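Local coordinates for alpha-actinin-like protein 1 (Schizosaccharomyces pombe, PDB 5BVR) that binds actin filaments through this N-terminal pair of calponin-homology domains and helps form and organise the actin ring in cytokinesis and septation, at residues K37-L49 / Y60-V74. Numbering follows the deposited sequence.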
ATOM      1  N   LYS A  37       7.757  17.497   0.415  1.00 27.10           N
ATOM      2  CA  LYS A  37       8.298  18.349   1.464  1.00 24.41           C
ATOM      3  C   LYS A  37       8.386  17.670   2.817  1.00 22.99           C
ATOM      4  O   LYS A  37       9.310  17.934   3.585  1.00 26.91           O
ATOM      5  CB  LYS A  37       7.431  19.609   1.613  1.00 38.62           C
ATOM      6  CG  LYS A  37       7.447  20.537   0.411  1.00 47.14           C
ATOM      7  CD  LYS A  37       8.783  21.251   0.259  1.00 47.23           C
ATOM      8  CE  LYS A  37       8.816  22.116  -1.001  1.00 53.28           C
ATOM      9  NZ  LYS A  37       8.593  21.309  -2.247  1.00 58.95           N
ATOM     10  N   ASP A  38       7.435  16.784   3.113  1.00 23.12           N
ATOM     11  CA  ASP A  38       7.233  16.366   4.504  1.00 22.01           C
ATOM     12  C   ASP A  38       8.223  15.313   5.005  1.00 24.56           C
ATOM     13  O   ASP A  38       8.246  15.011   6.194  1.00 26.13           O
ATOM     14  CB  ASP A  38       5.801  15.880   4.736  1.00 21.70           C
ATOM     15  CG  ASP A  38       4.767  16.986   4.548  1.00 26.17           C
ATOM     16  OD1 ASP A  38       5.141  18.177   4.513  1.00 34.53           O
ATOM     17  OD2 ASP A  38       3.576  16.659   4.439  1.00 29.88           O
ATOM     18  N   LEU A  39       9.032  14.749   4.115  1.00 19.84           N
ATOM     19  CA  LEU A  39      10.064  13.796   4.521  1.00 20.42           C
ATOM     20  C   LEU A  39      11.447  14.429   4.576  1.00 19.49           C
ATOM     21  O   LEU A  39      12.403  13.753   4.917  1.00 19.79           O
ATOM     22  CB  LEU A  39      10.144  12.618   3.558  1.00 20.63           C
ATOM     23  CG  LEU A  39       8.836  11.877   3.291  1.00 20.79           C
ATOM     24  CD1 LEU A  39       9.105  10.654   2.415  1.00 22.08           C
ATOM     25  CD2 LEU A  39       8.148  11.484   4.561  1.00 21.33           C
ATOM     26  N   SER A  40      11.550  15.698   4.207  1.00 21.88           N
ATOM     27  CA  SER A  40      12.849  16.328   4.007  1.00 20.36           C
ATOM     28  C   SER A  40      13.757  16.363   5.212  1.00 21.19           C
ATOM     29  O   SER A  40      14.963  16.327   5.031  1.00 23.41           O
ATOM     30  CB  SER A  40      12.661  17.703   3.404  1.00 32.62           C
ATOM     31  OG  SER A  40      12.130  17.542   2.093  1.00 50.27           O
ATOM     32  N   ASP A  41      13.206  16.377   6.424  1.00 19.48           N
ATOM     33  CA  ASP A  41      14.059  16.396   7.618  1.00 21.25           C
ATOM     34  C   ASP A  41      14.381  15.013   8.178  1.00 19.49           C
ATOM     35  O   ASP A  41      15.053  14.889   9.214  1.00 19.95           O
ATOM     36  CB  ASP A  41      13.470  17.302   8.709  1.00 21.00           C
ATOM     37  CG  ASP A  41      12.161  16.787   9.285  1.00 26.14           C
ATOM     38  OD1 ASP A  41      11.827  15.588   9.137  1.00 22.83           O
ATOM     39  OD2 ASP A  41      11.442  17.611   9.898  1.00 31.49           O
ATOM     40  N   GLY A  42      13.894  13.972   7.507  1.00 18.15           N
ATOM     41  CA  GLY A  42      14.227  12.604   7.863  1.00 19.64           C
ATOM     42  C   GLY A  42      13.423  11.984   8.985  1.00 18.14           C
ATOM     43  O   GLY A  42      13.491  10.762   9.161  1.00 17.68           O
ATOM     44  N   ILE A  43      12.656  12.778   9.727  1.00 18.48           N
ATOM     45  CA  ILE A  43      12.057  12.275  10.963  1.00 17.93           C
ATOM     46  C   ILE A  43      10.937  11.264  10.674  1.00 18.65           C
ATOM     47  O   ILE A  43      10.900  10.195  11.276  1.00 19.98           O
ATOM     48  CB  ILE A  43      11.535  13.410  11.841  1.00 19.25           C
ATOM     49  CG1 ILE A  43      12.721  14.200  12.387  1.00 22.09           C
ATOM     50  CG2 ILE A  43      10.670  12.877  13.000  1.00 21.93           C
ATOM     51  CD1 ILE A  43      12.323  15.510  13.006  1.00 22.94           C
ATOM     52  N   LEU A  44      10.022  11.602   9.769  1.00 17.94           N
ATOM     53  CA  LEU A  44       8.898  10.698   9.511  1.00 18.21           C
ATOM     54  C   LEU A  44       9.359   9.418   8.833  1.00 18.70           C
ATOM     55  O   LEU A  44       8.784   8.345   9.052  1.00 18.76           O
ATOM     56  CB  LEU A  44       7.811  11.386   8.707  1.00 20.94           C
ATOM     57  CG  LEU A  44       7.069  12.505   9.439  1.00 22.89           C
ATOM     58  CD1 LEU A  44       5.963  13.031   8.569  1.00 22.97           C
ATOM     59  CD2 LEU A  44       6.520  12.085  10.809  1.00 25.36           C
ATOM     60  N   LEU A  45      10.403   9.514   8.017  1.00 18.52           N
ATOM     61  CA  LEU A  45      10.976   8.314   7.424  1.00 18.03           C
ATOM     62  C   LEU A  45      11.561   7.405   8.507  1.00 16.59           C
ATOM     63  O   LEU A  45      11.310   6.210   8.541  1.00 17.96           O
ATOM     64  CB  LEU A  45      12.031   8.689   6.395  1.00 20.81           C
ATOM     65  CG  LEU A  45      12.671   7.582   5.580  1.00 19.52           C
ATOM     66  CD1 LEU A  45      11.593   6.758   4.878  1.00 22.33           C
ATOM     67  CD2 LEU A  45      13.645   8.206   4.574  1.00 23.26           C
ATOM     68  N   ILE A  46      12.324   7.965   9.433  1.00 16.89           N
ATOM     69  CA  ILE A  46      12.847   7.154  10.522  1.00 18.66           C
ATOM     70  C   ILE A  46      11.725   6.511  11.317  1.00 19.08           C
ATOM     71  O   ILE A  46      11.769   5.309  11.605  1.00 20.72           O
ATOM     72  CB  ILE A  46      13.727   7.996  11.436  1.00 18.13           C
ATOM     73  CG1 ILE A  46      15.040   8.313  10.719  1.00 18.06           C
ATOM     74  CG2 ILE A  46      14.001   7.282  12.789  1.00 21.01           C
ATOM     75  CD1 ILE A  46      15.860   9.412  11.406  1.00 18.56           C
ATOM     76  N   GLN A  47      10.722   7.304  11.673  1.00 20.48           N
ATOM     77  CA  GLN A  47       9.604   6.780  12.438  1.00 22.94           C
ATOM     78  C   GLN A  47       8.851   5.693  11.659  1.00 20.33           C
ATOM     79  O   GLN A  47       8.498   4.657  12.238  1.00 22.67           O
ATOM     80  CB  GLN A  47       8.678   7.913  12.872  1.00 22.72           C
ATOM     81  CG  GLN A  47       9.361   8.845  13.884  1.00 21.98           C
ATOM     82  CD  GLN A  47       8.529  10.055  14.282  1.00 31.32           C
ATOM     83  OE1 GLN A  47       7.825  10.646  13.470  1.00 33.97           O
ATOM     84  NE2 GLN A  47       8.612  10.421  15.549  1.00 44.94           N
ATOM     85  N   LEU A  48       8.604   5.904  10.372  1.00 18.22           N
ATOM     86  CA  LEU A  48       8.009   4.857   9.535  1.00 16.87           C
ATOM     87  C   LEU A  48       8.798   3.548   9.645  1.00 20.52           C
ATOM     88  O   LEU A  48       8.226   2.471   9.859  1.00 21.23           O
ATOM     89  CB  LEU A  48       7.936   5.281   8.063  1.00 18.86           C
ATOM     90  CG  LEU A  48       7.380   4.208   7.117  1.00 18.77           C
ATOM     91  CD1 LEU A  48       5.899   3.980   7.350  1.00 21.10           C
ATOM     92  CD2 LEU A  48       7.641   4.605   5.676  1.00 20.17           C
ATOM     93  N   LEU A  49      10.116   3.637   9.513  1.00 18.56           N
ATOM     94  CA  LEU A  49      10.967   2.458   9.517  1.00 19.95           C
ATOM     95  C   LEU A  49      10.897   1.716  10.851  1.00 21.98           C
ATOM     96  O   LEU A  49      10.871   0.488  10.879  1.00 24.25           O
ATOM     97  CB  LEU A  49      12.406   2.833   9.173  1.00 19.73           C
ATOM     98  CG  LEU A  49      12.599   3.284   7.729  1.00 18.33           C
ATOM     99  CD1 LEU A  49      13.966   3.963   7.557  1.00 19.27           C
ATOM    100  CD2 LEU A  49      12.460   2.119   6.740  1.00 19.61           C
ATOM    101  N   TYR A  60      18.244  10.336  16.999  1.00 25.89           N
ATOM    102  CA  TYR A  60      18.388  11.106  15.770  1.00 21.79           C
ATOM    103  C   TYR A  60      18.063  12.540  16.111  1.00 23.77           C
ATOM    104  O   TYR A  60      17.724  12.844  17.257  1.00 28.48           O
ATOM    105  CB  TYR A  60      17.475  10.568  14.670  1.00 21.07           C
ATOM    106  CG  TYR A  60      16.022  10.522  15.050  1.00 18.89           C
ATOM    107  CD1 TYR A  60      15.489   9.399  15.667  1.00 23.00           C
ATOM    108  CD2 TYR A  60      15.172  11.593  14.807  1.00 23.75           C
ATOM    109  CE1 TYR A  60      14.157   9.339  16.025  1.00 26.55           C
ATOM    110  CE2 TYR A  60      13.833  11.537  15.148  1.00 27.10           C
ATOM    111  CZ  TYR A  60      13.330  10.401  15.764  1.00 26.78           C
ATOM    112  OH  TYR A  60      12.003  10.304  16.125  1.00 32.38           O
ATOM    113  N   ASN A  61      18.210  13.440  15.146  1.00 24.39           N
ATOM    114  CA  ASN A  61      18.018  14.862  15.399  1.00 21.75           C
ATOM    115  C   ASN A  61      16.532  15.188  15.354  1.00 25.32           C
ATOM    116  O   ASN A  61      15.917  15.120  14.303  1.00 23.15           O
ATOM    117  CB  ASN A  61      18.779  15.687  14.369  1.00 26.38           C
ATOM    118  CG  ASN A  61      20.242  15.304  14.271  1.00 29.88           C
ATOM    119  OD1 ASN A  61      20.965  15.292  15.271  1.00 32.92           O
ATOM    120  ND2 ASN A  61      20.689  14.988  13.061  1.00 28.86           N
ATOM    121  N   ARG A  62      15.953  15.540  16.496  1.00 27.28           N
ATOM    122  CA  ARG A  62      14.515  15.792  16.576  1.00 26.53           C
ATOM    123  C   ARG A  62      14.147  17.255  16.280  1.00 24.96           C
ATOM    124  O   ARG A  62      12.963  17.574  16.134  1.00 32.47           O
ATOM    125  CB  ARG A  62      13.983  15.347  17.948  1.00 32.99           C
ATOM    126  CG  ARG A  62      14.192  13.860  18.212  1.00 40.24           C
ATOM    127  CD  ARG A  62      13.593  13.407  19.535  1.00 49.47           C
ATOM    128  NE  ARG A  62      12.151  13.622  19.587  1.00 53.52           N
ATOM    129  CZ  ARG A  62      11.414  13.496  20.685  1.00 56.75           C
ATOM    130  NH1 ARG A  62      11.981  13.157  21.840  1.00 56.11           N
ATOM    131  NH2 ARG A  62      10.108  13.719  20.630  1.00 55.58           N
ATOM    132  N   ASN A  63      15.152  18.127  16.189  1.00 31.36           N
ATOM    133  CA  ASN A  63      14.960  19.516  15.789  1.00 33.87           C
ATOM    134  C   ASN A  63      15.978  19.883  14.710  1.00 34.44           C
ATOM    135  O   ASN A  63      16.840  20.732  14.915  1.00 34.11           O
ATOM    136  CB  ASN A  63      15.123  20.430  17.021  1.00 42.51           C
ATOM    137  CG  ASN A  63      13.832  21.118  17.438  1.00 53.48           C
ATOM    138  OD1 ASN A  63      12.743  20.781  16.982  1.00 58.46           O
ATOM    139  ND2 ASN A  63      13.961  22.098  18.332  1.00 60.76           N
ATOM    140  N   PRO A  64      15.890  19.232  13.545  1.00 24.47           N
ATOM    141  CA  PRO A  64      16.927  19.349  12.515  1.00 28.29           C
ATOM    142  C   PRO A  64      16.750  20.606  11.682  1.00 34.37           C
ATOM    143  O   PRO A  64      16.432  20.559  10.486  1.00 29.98           O
ATOM    144  CB  PRO A  64      16.712  18.093  11.674  1.00 26.79           C
ATOM    145  CG  PRO A  64      15.257  17.871  11.752  1.00 23.30           C
ATOM    146  CD  PRO A  64      14.863  18.246  13.158  1.00 24.05           C
ATOM    147  N   ARG A  65      16.985  21.729  12.348  1.00 35.03           N
ATOM    148  CA  ARG A  65      16.822  23.038  11.757  1.00 37.61           C
ATOM    149  C   ARG A  65      17.865  23.301  10.673  1.00 38.29           C
ATOM    150  O   ARG A  65      17.584  23.980   9.690  1.00 43.76           O
ATOM    151  CB  ARG A  65      16.915  24.090  12.864  1.00 39.18           C
ATOM    152  CG  ARG A  65      16.629  25.475  12.384  1.00 42.11           C
ATOM    153  CD  ARG A  65      16.240  26.391  13.522  1.00 41.68           C
ATOM    154  NE  ARG A  65      16.056  27.755  13.041  1.00 45.61           N
ATOM    155  CZ  ARG A  65      17.021  28.664  12.973  1.00 54.01           C
ATOM    156  NH1 ARG A  65      18.259  28.370  13.365  1.00 54.07           N
ATOM    157  NH2 ARG A  65      16.743  29.880  12.516  1.00 56.98           N
ATOM    158  N   MET A  66      19.060  22.745  10.848  1.00 30.13           N
ATOM    159  CA  MET A  66      20.158  22.925   9.909  0.54 29.69           C
ATOM    160  C   MET A  66      20.200  21.790   8.899  1.00 26.02           C
ATOM    161  O   MET A  66      19.921  20.633   9.253  1.00 24.49           O
ATOM    162  CB  MET A  66      21.481  22.921  10.664  0.54 29.93           C
ATOM    163  CG  MET A  66      21.705  24.112  11.586  0.54 34.98           C
ATOM    164  SD  MET A  66      23.211  23.892  12.562  0.54 38.89           S
ATOM    165  CE  MET A  66      22.548  23.293  14.095  0.54 34.12           C
ATOM    166  N   ARG A  67      20.565  22.109   7.660  1.00 25.30           N
ATOM    167  CA  ARG A  67      20.645  21.097   6.603  1.00 23.41           C
ATOM    168  C   ARG A  67      21.513  19.894   6.993  1.00 19.34           C
ATOM    169  O   ARG A  67      21.135  18.755   6.680  1.00 19.89           O
ATOM    170  CB  ARG A  67      21.134  21.707   5.288  1.00 24.82           C
ATOM    171  CG  ARG A  67      21.137  20.747   4.109  1.00 22.22           C
ATOM    172  CD  ARG A  67      21.612  21.425   2.822  1.00 22.10           C
ATOM    173  NE  ARG A  67      21.635  20.503   1.690  1.00 20.01           N
ATOM    174  CZ  ARG A  67      20.581  20.206   0.923  1.00 20.83           C
ATOM    175  NH1 ARG A  67      19.400  20.781   1.138  1.00 24.09           N
ATOM    176  NH2 ARG A  67      20.740  19.364  -0.077  1.00 22.56           N
ATOM    177  N   VAL A  68      22.627  20.114   7.691  1.00 21.92           N
ATOM    178  CA  VAL A  68      23.517  19.014   8.044  1.00 18.87           C
ATOM    179  C   VAL A  68      22.769  17.935   8.845  1.00 20.82           C
ATOM    180  O   VAL A  68      23.014  16.746   8.684  1.00 19.48           O
ATOM    181  CB  VAL A  68      24.779  19.512   8.819  1.00 21.51           C
ATOM    182  CG1 VAL A  68      24.400  20.224  10.102  1.00 21.47           C
ATOM    183  CG2 VAL A  68      25.732  18.366   9.112  1.00 22.17           C
ATOM    184  N   HIS A  69      21.848  18.364   9.691  1.00 20.84           N
ATOM    185  CA  HIS A  69      21.124  17.430  10.558  1.00 20.57           C
ATOM    186  C   HIS A  69      20.000  16.718   9.830  1.00 20.90           C
ATOM    187  O   HIS A  69      19.665  15.590  10.172  1.00 20.84           O
ATOM    188  CB  HIS A  69      20.636  18.163  11.791  1.00 24.43           C
ATOM    189  CG  HIS A  69      21.770  18.635  12.646  1.00 30.22           C
ATOM    190  ND1 HIS A  69      21.845  19.904  13.177  1.00 36.12           N
ATOM    191  CD2 HIS A  69      22.911  18.005  13.007  1.00 25.55           C
ATOM    192  CE1 HIS A  69      22.973  20.027  13.855  1.00 37.32           C
ATOM    193  NE2 HIS A  69      23.640  18.889  13.768  1.00 33.74           N
ATOM    194  N   ARG A  70      19.437  17.353   8.806  1.00 20.05           N
ATOM    195  CA  ARG A  70      18.438  16.683   7.980  1.00 18.30           C
ATOM    196  C   ARG A  70      19.128  15.601   7.177  1.00 19.50           C
ATOM    197  O   ARG A  70      18.630  14.480   7.070  1.00 18.68           O
ATOM    198  CB  ARG A  70      17.715  17.694   7.074  1.00 20.69           C
ATOM    199  CG  ARG A  70      16.928  18.743   7.871  1.00 24.35           C
ATOM    200  CD  ARG A  70      15.946  19.583   7.044  1.00 30.45           C
ATOM    201  NE  ARG A  70      16.591  20.500   6.120  1.00 41.87           N
ATOM    202  CZ  ARG A  70      16.990  21.732   6.433  1.00 49.70           C
ATOM    203  NH1 ARG A  70      16.831  22.202   7.666  1.00 53.66           N
ATOM    204  NH2 ARG A  70      17.561  22.497   5.506  1.00 43.91           N
ATOM    205  N   LEU A  71      20.272  15.925   6.587  1.00 19.16           N
ATOM    206  CA  LEU A  71      21.044  14.930   5.877  1.00 16.24           C
ATOM    207  C   LEU A  71      21.436  13.776   6.803  1.00 15.26           C
ATOM    208  O   LEU A  71      21.325  12.620   6.417  1.00 18.19           O
ATOM    209  CB  LEU A  71      22.286  15.541   5.237  1.00 17.43           C
ATOM    210  CG  LEU A  71      22.009  16.496   4.066  1.00 18.25           C
ATOM    211  CD1 LEU A  71      23.255  17.317   3.762  1.00 18.46           C
ATOM    212  CD2 LEU A  71      21.562  15.756   2.810  1.00 18.34           C
ATOM    213  N   GLU A  72      21.840  14.079   8.034  1.00 17.43           N
ATOM    214  CA  GLU A  72      22.194  13.026   8.981  1.00 16.91           C
ATOM    215  C   GLU A  72      21.018  12.090   9.223  1.00 16.98           C
ATOM    216  O   GLU A  72      21.178  10.859   9.223  1.00 20.48           O
ATOM    217  CB  GLU A  72      22.661  13.613  10.325  1.00 18.87           C
ATOM    218  CG  GLU A  72      24.063  14.160  10.343  1.00 28.67           C
ATOM    219  CD  GLU A  72      24.393  14.813  11.672  1.00 32.48           C
ATOM    220  OE1 GLU A  72      23.549  14.762  12.593  1.00 30.55           O
ATOM    221  OE2 GLU A  72      25.484  15.390  11.784  1.00 33.68           O
ATOM    222  N   ASN A  73      19.842  12.671   9.447  1.00 18.20           N
ATOM    223  CA  ASN A  73      18.641  11.869   9.682  1.00 17.14           C
ATOM    224  C   ASN A  73      18.321  10.997   8.488  1.00 17.25           C
ATOM    225  O   ASN A  73      18.076   9.805   8.632  1.00 17.55           O
ATOM    226  CB  ASN A  73      17.406  12.721  10.015  1.00 18.44           C
ATOM    227  CG  ASN A  73      17.444  13.315  11.420  1.00 19.35           C
ATOM    228  OD1 ASN A  73      18.279  12.953  12.250  1.00 20.72           O
ATOM    229  ND2 ASN A  73      16.509  14.203  11.693  1.00 21.89           N
ATOM    230  N   VAL A  74      18.333  11.580   7.299  1.00 16.92           N
ATOM    231  CA  VAL A  74      17.976  10.801   6.137  1.00 15.84           C
ATOM    232  C   VAL A  74      19.007   9.690   5.893  1.00 16.27           C
ATOM    233  O   VAL A  74      18.644   8.563   5.531  1.00 16.62           O
ATOM    234  CB  VAL A  74      17.819  11.704   4.900  1.00 16.05           C
ATOM    235  CG1 VAL A  74      17.619  10.870   3.667  1.00 15.51           C
ATOM    236  CG2 VAL A  74      16.645  12.635   5.069  1.00 17.70           C
TER
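Asn73 reaches from helix 67-83 to Asp41, in the turn ahead of helix 43-53, and ties it to Asn61, just after Tyr60. Asn73 CB rests 3.3 Å from Asp41 O and 3.8 Å from Gly42 CA. Beyond it CG stands beside the backbone N (chi1 -74°), which points an amide N-H at Asp41 O. At the tip Asn73 ND2 spends both hydrogens on backbone oxygens: one bond runs to Asp41 O at 3.0 Å, nearly head-on to the carbonyl, the other to Asn61 O at 2.8 Å. Asn73 OD1 accepts from Asn61 N at 2.9 Å, in its carbonyl plane. These three bonds, with both acceptors close to the amide plane, fix the rotation of the buried group. A leucine in its place would probably leave Asp41 O and the backbone N and O of Asn61 without their mates and let the loop drift from the turn. Gly42, the N-cap of helix 43-53, lies so close to Asn73 and Val74 that a CB would clash, and its positive phi suits glycine. Just before it, Asp41 closes an Asx turn, OD1 accepting from Ile43 N, while Asp41 CB packs 3.6 Å from Pro64 CG and beside the aliphatic part of Arg70. All this belongs to the first calponin-homology domain, where the start of helix 43-53 abuts that of helix 67-83 and the chain between them brings Tyr60 back against helix 43-53. Ile46 runs antiparallel to the Tyr60 side chain, laying CG2 over one ring face in a CH-pi contact, 4.2 Å from the centroid, and Ile46 CD1 against Tyr60 CG. The Ile43 side chain runs at about a right angle to that of Tyr60, Ile43 CG1 near Tyr60 CE2, and Ile43 CD1 meets Pro64 CD at 3.7 Å. Leu57 packs on Ile46 from the connecting loop.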